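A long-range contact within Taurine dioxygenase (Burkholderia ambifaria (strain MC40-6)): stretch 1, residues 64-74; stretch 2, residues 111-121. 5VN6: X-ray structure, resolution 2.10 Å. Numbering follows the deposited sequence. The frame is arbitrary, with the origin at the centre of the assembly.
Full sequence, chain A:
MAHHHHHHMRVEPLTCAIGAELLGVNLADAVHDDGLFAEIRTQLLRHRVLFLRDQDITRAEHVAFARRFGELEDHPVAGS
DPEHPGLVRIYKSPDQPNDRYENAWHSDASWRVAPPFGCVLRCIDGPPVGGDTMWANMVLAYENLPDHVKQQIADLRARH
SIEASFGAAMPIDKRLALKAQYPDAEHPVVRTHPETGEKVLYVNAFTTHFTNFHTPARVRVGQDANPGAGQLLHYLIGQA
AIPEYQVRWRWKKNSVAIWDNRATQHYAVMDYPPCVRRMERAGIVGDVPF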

ATOM      1  N   ALA A  64     -11.587  26.993 -13.127  1.00 46.60           N
ATOM      2  CA  ALA A  64     -12.335  26.857 -14.374  1.00 51.72           C
ATOM      3  C   ALA A  64     -12.151  25.480 -15.010  1.00 49.68           C
ATOM      4  O   ALA A  64     -13.078  24.970 -15.653  1.00 46.53           O
ATOM      5  CB  ALA A  64     -11.929  27.955 -15.353  1.00 47.53           C
ATOM      6  N   PHE A  65     -10.976  24.862 -14.859  1.00 48.71           N
ATOM      7  CA  PHE A  65     -10.818  23.500 -15.363  1.00 46.80           C
ATOM      8  C   PHE A  65     -11.706  22.533 -14.593  1.00 41.10           C
ATOM      9  O   PHE A  65     -12.389  21.695 -15.193  1.00 46.63           O
ATOM     10  CB  PHE A  65      -9.354  23.053 -15.295  1.00 49.96           C
ATOM     11  CG  PHE A  65      -9.154  21.574 -15.573  1.00 50.51           C
ATOM     12  CD1 PHE A  65      -9.237  21.079 -16.867  1.00 51.80           C
ATOM     13  CD2 PHE A  65      -8.900  20.679 -14.538  1.00 48.62           C
ATOM     14  CE1 PHE A  65      -9.062  19.715 -17.125  1.00 45.79           C
ATOM     15  CE2 PHE A  65      -8.720  19.321 -14.795  1.00 46.83           C
ATOM     16  CZ  PHE A  65      -8.800  18.842 -16.099  1.00 37.94           C
ATOM     17  N   ALA A  66     -11.703  22.626 -13.257  1.00 41.27           N
ATOM     18  CA  ALA A  66     -12.502  21.706 -12.450  1.00 36.07           C
ATOM     19  C   ALA A  66     -13.988  21.880 -12.715  1.00 39.65           C
ATOM     20  O   ALA A  66     -14.754  20.912 -12.666  1.00 42.70           O
ATOM     21  CB  ALA A  66     -12.212  21.918 -10.971  1.00 35.65           C
ATOM     22  N   ARG A  67     -14.402  23.113 -12.999  1.00 41.70           N
ATOM     23  CA  ARG A  67     -15.797  23.433 -13.259  1.00 47.02           C
ATOM     24  C   ARG A  67     -16.316  22.735 -14.519  1.00 50.35           C
ATOM     25  O   ARG A  67     -17.518  22.486 -14.644  1.00 52.99           O
ATOM     26  CB  ARG A  67     -15.904  24.957 -13.365  1.00 47.82           C
ATOM     27  CG  ARG A  67     -17.227  25.492 -13.724  1.00 56.24           C
ATOM     28  CD  ARG A  67     -18.185  25.337 -12.583  1.00 55.08           C
ATOM     29  NE  ARG A  67     -19.473  25.868 -12.998  1.00 59.24           N
ATOM     30  CZ  ARG A  67     -20.318  25.204 -13.772  1.00 65.93           C
ATOM     31  NH1 ARG A  67     -19.996  23.984 -14.199  1.00 62.41           N
ATOM     32  NH2 ARG A  67     -21.476  25.758 -14.128  1.00 66.45           N
ATOM     33  N   ARG A  68     -15.425  22.401 -15.452  1.00 52.28           N
ATOM     34  CA  ARG A  68     -15.789  21.605 -16.622  1.00 49.46           C
ATOM     35  C   ARG A  68     -16.362  20.234 -16.268  1.00 49.78           C
ATOM     36  O   ARG A  68     -17.035  19.626 -17.104  1.00 47.10           O
ATOM     37  CB  ARG A  68     -14.563  21.416 -17.508  1.00 47.48           C
ATOM     38  CG  ARG A  68     -14.053  22.660 -18.156  1.00 48.02           C
ATOM     39  CD  ARG A  68     -14.854  22.939 -19.386  1.00 59.68           C
ATOM     40  NE  ARG A  68     -14.033  22.879 -20.588  1.00 63.64           N
ATOM     41  CZ  ARG A  68     -14.508  22.618 -21.801  1.00 72.35           C
ATOM     42  NH1 ARG A  68     -15.803  22.390 -21.980  1.00 74.11           N
ATOM     43  NH2 ARG A  68     -13.686  22.591 -22.838  1.00 75.45           N
ATOM     44  N   PHE A  69     -16.065  19.696 -15.080  1.00 47.34           N
ATOM     45  CA  PHE A  69     -16.650  18.423 -14.674  1.00 48.39           C
ATOM     46  C   PHE A  69     -18.036  18.574 -14.051  1.00 55.49           C
ATOM     47  O   PHE A  69     -18.769  17.582 -13.947  1.00 54.05           O
ATOM     48  CB  PHE A  69     -15.733  17.696 -13.690  1.00 46.07           C
ATOM     49  CG  PHE A  69     -14.446  17.214 -14.300  1.00 42.59           C
ATOM     50  CD1 PHE A  69     -13.265  17.901 -14.088  1.00 41.63           C
ATOM     51  CD2 PHE A  69     -14.431  16.087 -15.107  1.00 38.66           C
ATOM     52  CE1 PHE A  69     -12.077  17.459 -14.648  1.00 47.83           C
ATOM     53  CE2 PHE A  69     -13.256  15.640 -15.684  1.00 41.14           C
ATOM     54  CZ  PHE A  69     -12.068  16.324 -15.450  1.00 43.84           C
ATOM     55  N   GLY A  70     -18.382  19.766 -13.605  1.00 55.42           N
ATOM     56  CA  GLY A  70     -19.664  20.024 -12.980  1.00 56.56           C
ATOM     57  C   GLY A  70     -19.516  21.155 -11.985  1.00 55.74           C
ATOM     58  O   GLY A  70     -18.424  21.665 -11.754  1.00 54.93           O
ATOM     59  N   GLU A  71     -20.647  21.527 -11.387  1.00 57.12           N
ATOM     60  CA  GLU A  71     -20.623  22.535 -10.338  1.00 49.97           C
ATOM     61  C   GLU A  71     -19.645  22.124  -9.241  1.00 52.71           C
ATOM     62  O   GLU A  71     -19.461  20.939  -8.950  1.00 50.42           O
ATOM     63  CB  GLU A  71     -22.027  22.724  -9.752  1.00 51.18           C
ATOM     64  N   LEU A  72     -19.015  23.116  -8.631  1.00 50.38           N
ATOM     65  CA  LEU A  72     -18.010  22.901  -7.609  1.00 48.70           C
ATOM     66  C   LEU A  72     -18.640  23.032  -6.226  1.00 53.60           C
ATOM     67  O   LEU A  72     -19.600  23.783  -6.030  1.00 56.12           O
ATOM     68  CB  LEU A  72     -16.868  23.909  -7.766  1.00 51.38           C
ATOM     69  CG  LEU A  72     -16.201  23.977  -9.139  1.00 52.74           C
ATOM     70  CD1 LEU A  72     -15.074  24.997  -9.135  1.00 54.99           C
ATOM     71  CD2 LEU A  72     -15.674  22.600  -9.541  1.00 42.83           C
ATOM     72  N   GLU A  73     -18.094  22.297  -5.263  1.00 48.21           N
ATOM     73  CA  GLU A  73     -18.559  22.434  -3.887  1.00 56.12           C
ATOM     74  C   GLU A  73     -18.095  23.781  -3.338  1.00 61.19           C
ATOM     75  O   GLU A  73     -16.899  24.085  -3.364  1.00 61.87           O
ATOM     76  CB  GLU A  73     -18.038  21.278  -3.033  1.00 57.68           C
ATOM     77  CG  GLU A  73     -18.519  19.907  -3.513  1.00 74.79           C
ATOM     78  CD  GLU A  73     -18.290  18.787  -2.502  1.00 86.52           C
ATOM     79  OE1 GLU A  73     -19.284  18.138  -2.094  1.00 85.20           O
ATOM     80  OE2 GLU A  73     -17.122  18.560  -2.114  1.00 91.22           O
ATOM     81  N   ASP A  74     -19.035  24.617  -2.895  1.00 71.75           N
ATOM     82  CA  ASP A  74     -18.715  25.980  -2.484  1.00 85.24           C
ATOM     83  C   ASP A  74     -19.133  26.262  -1.044  1.00 95.77           C
ATOM     84  O   ASP A  74     -19.610  27.352  -0.718  1.00 96.70           O
ATOM     85  CB  ASP A  74     -19.348  27.002  -3.430  1.00 86.34           C
ATOM     86  N   TRP A 111     -19.620  10.180   4.016  1.00 37.18           N
ATOM     87  CA  TRP A 111     -20.555  10.425   5.109  1.00 35.69           C
ATOM     88  C   TRP A 111     -21.624  11.448   4.734  1.00 41.04           C
ATOM     89  O   TRP A 111     -22.469  11.757   5.576  1.00 36.14           O
ATOM     90  CB  TRP A 111     -19.813  10.917   6.363  1.00 36.08           C
ATOM     91  CG  TRP A 111     -18.813  12.007   6.073  1.00 40.81           C
ATOM     92  CD1 TRP A 111     -17.465  11.853   5.871  1.00 41.51           C
ATOM     93  CD2 TRP A 111     -19.076  13.413   5.947  1.00 45.44           C
ATOM     94  NE1 TRP A 111     -16.879  13.072   5.627  1.00 40.80           N
ATOM     95  CE2 TRP A 111     -17.842  14.046   5.662  1.00 47.74           C
ATOM     96  CE3 TRP A 111     -20.235  14.203   6.051  1.00 46.48           C
ATOM     97  CZ2 TRP A 111     -17.733  15.427   5.475  1.00 52.13           C
ATOM     98  CZ3 TRP A 111     -20.123  15.580   5.858  1.00 50.96           C
ATOM     99  CH2 TRP A 111     -18.880  16.176   5.564  1.00 45.66           C
ATOM    100  N   ARG A 112     -21.579  11.995   3.521  1.00 35.75           N
ATOM    101  CA  ARG A 112     -22.588  12.918   3.024  1.00 46.53           C
ATOM    102  C   ARG A 112     -23.666  12.154   2.282  1.00 42.22           C
ATOM    103  O   ARG A 112     -23.432  11.072   1.746  1.00 39.03           O
ATOM    104  CB  ARG A 112     -21.990  13.947   2.058  1.00 50.56           C
ATOM    105  CG  ARG A 112     -21.065  14.984   2.639  1.00 44.17           C
ATOM    106  CD  ARG A 112     -20.860  16.088   1.602  1.00 45.22           C
ATOM    107  NE  ARG A 112     -19.773  16.999   1.925  1.00 49.67           N
ATOM    108  CZ  ARG A 112     -19.930  18.133   2.605  1.00 58.04           C
ATOM    109  NH1 ARG A 112     -21.135  18.497   3.030  1.00 57.79           N
ATOM    110  NH2 ARG A 112     -18.885  18.910   2.860  1.00 64.96           N
ATOM    111  N   VAL A 113     -24.846  12.768   2.210  1.00 42.33           N
ATOM    112  CA  VAL A 113     -25.934  12.230   1.402  1.00 44.14           C
ATOM    113  C   VAL A 113     -25.532  12.157  -0.068  1.00 38.86           C
ATOM    114  O   VAL A 113     -25.863  11.196  -0.775  1.00 40.05           O
ATOM    115  CB  VAL A 113     -27.193  13.094   1.603  1.00 54.18           C
ATOM    116  CG1 VAL A 113     -28.287  12.684   0.647  1.00 55.14           C
ATOM    117  CG2 VAL A 113     -27.672  12.979   3.048  1.00 59.88           C
ATOM    118  N   ALA A 114     -24.819  13.169  -0.550  1.00 42.98           N
ATOM    119  CA  ALA A 114     -24.354  13.226  -1.935  1.00 37.55           C
ATOM    120  C   ALA A 114     -22.856  13.470  -1.883  1.00 39.63           C
ATOM    121  O   ALA A 114     -22.398  14.622  -1.875  1.00 41.70           O
ATOM    122  CB  ALA A 114     -25.086  14.310  -2.727  1.00 47.21           C
ATOM    123  N   PRO A 115     -22.053  12.401  -1.851  1.00 38.90           N
ATOM    124  CA  PRO A 115     -20.611  12.581  -1.800  1.00 41.47           C
ATOM    125  C   PRO A 115     -20.095  13.172  -3.095  1.00 43.04           C
ATOM    126  O   PRO A 115     -20.701  12.988  -4.167  1.00 41.52           O
ATOM    127  CB  PRO A 115     -20.081  11.147  -1.590  1.00 41.08           C
ATOM    128  CG  PRO A 115     -21.218  10.405  -0.971  1.00 42.66           C
ATOM    129  CD  PRO A 115     -22.469  11.025  -1.537  1.00 38.01           C
ATOM    130  N   PRO A 116     -18.959  13.879  -3.054  1.00 44.89           N
ATOM    131  CA  PRO A 116     -18.450  14.563  -4.252  1.00 42.15           C
ATOM    132  C   PRO A 116     -18.081  13.613  -5.384  1.00 36.28           C
ATOM    133  O   PRO A 116     -17.677  12.465  -5.175  1.00 39.21           O
ATOM    134  CB  PRO A 116     -17.205  15.309  -3.740  1.00 38.28           C
ATOM    135  CG  PRO A 116     -16.871  14.672  -2.422  1.00 43.83           C
ATOM    136  CD  PRO A 116     -18.164  14.191  -1.853  1.00 43.98           C
ATOM    137  N   PHE A 117     -18.179  14.155  -6.596  1.00 44.75           N
ATOM    138  CA  PHE A 117     -17.809  13.469  -7.832  1.00 43.59           C
ATOM    139  C   PHE A 117     -16.314  13.183  -7.867  1.00 43.56           C
ATOM    140  O   PHE A 117     -15.877  12.095  -8.284  1.00 35.37           O
ATOM    141  CB  PHE A 117     -18.263  14.383  -8.988  1.00 43.48           C
ATOM    142  CG  PHE A 117     -17.632  14.126 -10.342  1.00 50.15           C
ATOM    143  CD1 PHE A 117     -18.415  13.635 -11.388  1.00 53.98           C
ATOM    144  CD2 PHE A 117     -16.314  14.498 -10.618  1.00 48.30           C
ATOM    145  CE1 PHE A 117     -17.876  13.449 -12.655  1.00 56.91           C
ATOM    146  CE2 PHE A 117     -15.767  14.307 -11.878  1.00 46.91           C
ATOM    147  CZ  PHE A 117     -16.552  13.788 -12.902  1.00 53.01           C
ATOM    148  N   GLY A 118     -15.520  14.150  -7.424  1.00 40.40           N
ATOM    149  CA  GLY A 118     -14.081  14.051  -7.549  1.00 34.68           C
ATOM    150  C   GLY A 118     -13.454  15.387  -7.229  1.00 40.63           C
ATOM    151  O   GLY A 118     -14.117  16.286  -6.695  1.00 45.32           O
ATOM    152  N   CYS A 119     -12.191  15.523  -7.629  1.00 44.53           N
ATOM    153  CA  CYS A 119     -11.352  16.609  -7.155  1.00 45.48           C
ATOM    154  C   CYS A 119     -10.203  16.858  -8.129  1.00 46.49           C
ATOM    155  O   CYS A 119      -9.690  15.931  -8.769  1.00 41.42           O
ATOM    156  CB  CYS A 119     -10.810  16.257  -5.761  1.00 53.81           C
ATOM    157  SG  CYS A 119      -9.840  17.523  -4.955  1.00 60.34           S
ATOM    158  N   VAL A 120      -9.793  18.120  -8.215  1.00 40.97           N
ATOM    159  CA  VAL A 120      -8.577  18.524  -8.915  1.00 38.55           C
ATOM    160  C   VAL A 120      -7.656  19.142  -7.878  1.00 39.33           C
ATOM    161  O   VAL A 120      -7.953  20.213  -7.335  1.00 39.60           O
ATOM    162  CB  VAL A 120      -8.845  19.511 -10.058  1.00 43.62           C
ATOM    163  CG1 VAL A 120      -7.519  19.885 -10.713  1.00 40.35           C
ATOM    164  CG2 VAL A 120      -9.852  18.936 -11.080  1.00 36.59           C
ATOM    165  N   LEU A 121      -6.538  18.478  -7.609  1.00 39.26           N
ATOM    166  CA  LEU A 121      -5.651  18.800  -6.500  1.00 38.89           C
ATOM    167  C   LEU A 121      -4.289  19.206  -7.042  1.00 38.81           C
ATOM    168  O   LEU A 121      -3.694  18.464  -7.828  1.00 39.33           O
ATOM    169  CB  LEU A 121      -5.519  17.592  -5.561  1.00 34.20           C
ATOM    170  CG  LEU A 121      -4.564  17.734  -4.364  1.00 41.82           C
ATOM    171  CD1 LEU A 121      -4.987  18.886  -3.458  1.00 39.15           C
ATOM    172  CD2 LEU A 121      -4.461  16.435  -3.564  1.00 36.80           C
TER
HETATM  173  O   HOH W   1     -21.020  16.469  -3.292  1.00 44.44           O
HETATM  174  O   HOH W   2     -17.012  17.239   0.532  1.00 51.96           O

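Stretch 1 begins in a helix that enters from earlier in the chain and leaves as an extended loop; stretch 2 runs the other way about, a loop from W111 to F117 leading into a strand that begins at G118. In stretch 1 a type I beta turn runs from R67 to G70, closed by the backbone hydrogen bond from G70 N to R67 O (3.0 Å). The bonds from R68 N to F65 O (3.1 Å) and from F69 N to A66 O (3.0 Å) also span three residues, whereas the i to i-4 bond from R68 N to A64 O is weak at 3.5 Å. G70 then breaks from helical geometry with phi 151° and psi 177°; a CB at these angles would be jammed against the carbonyl oxygen of F69, so the backbone itself calls for glycine here.

The two backbones come closest, CA to CA, at A66 and V120 (6.2 Å), and stand further apart at F69 and F117 (8.5 Å) and at E73 and P116 (7.9 Å). As stretch 1 advances, its partners step back along stretch 2, so the two run in opposite senses. No direct hydrogen bond joins them; side-chain packing and two bridging waters make the contact, which buries 338 Å² summed over both sides.

V120 anchors the apolar end. Its CA-CB bond points toward stretch 1, and with chi1 in the t well its CG2 lies 3.8 Å from A66 CB and 3.9 Å from F65 CE2. The small alanine side chain accompanies the nearest backbone approach, while the ring of F65 reaches the same methyl group. F69 CE1 touches it more loosely, 4.5 Å from V120 CG2. The CA-CB bond of the neighbouring C119 points away from stretch 1, as the alternation of side chains along a strand leads one to expect.

F69 also meets F117, with F69 CD2 3.8 Å from F117 CZ. The ring centroids are 5.8 Å apart and the planes are inclined at 39°, an oblique pairing that brings two apolar rings into van der Waals contact. The backbone oxygen F69 O lies over one face of the F117 ring.

At the other end the chemistry turns polar. The CA-CB bond of E73 points toward stretch 2, and its chain extends from an m chi1 through a t chi2 to place OE2 3.6 Å from P116 CB, so the carboxylate rests against the proline ring. Its charge is opposite to that of R112, but E73 OE1 and R112 NE are 4.2 Å apart and the oxygen lies well out of the guanidinium plane; the attraction is electrostatic, with no N-H directed at the acid. Water 2 makes the link by way of the other carboxylate oxygen: it donates to E73 OE2 and accepts from R112 NE, and the water 2 oxygen lies 3.0 Å from E73 OE2 and 3.1 Å from R112 NE. Water 1 donates both to E73 OE1 and to the backbone A114 O, its oxygen 2.7 Å from each, tying the carboxylate to the loop before the strand.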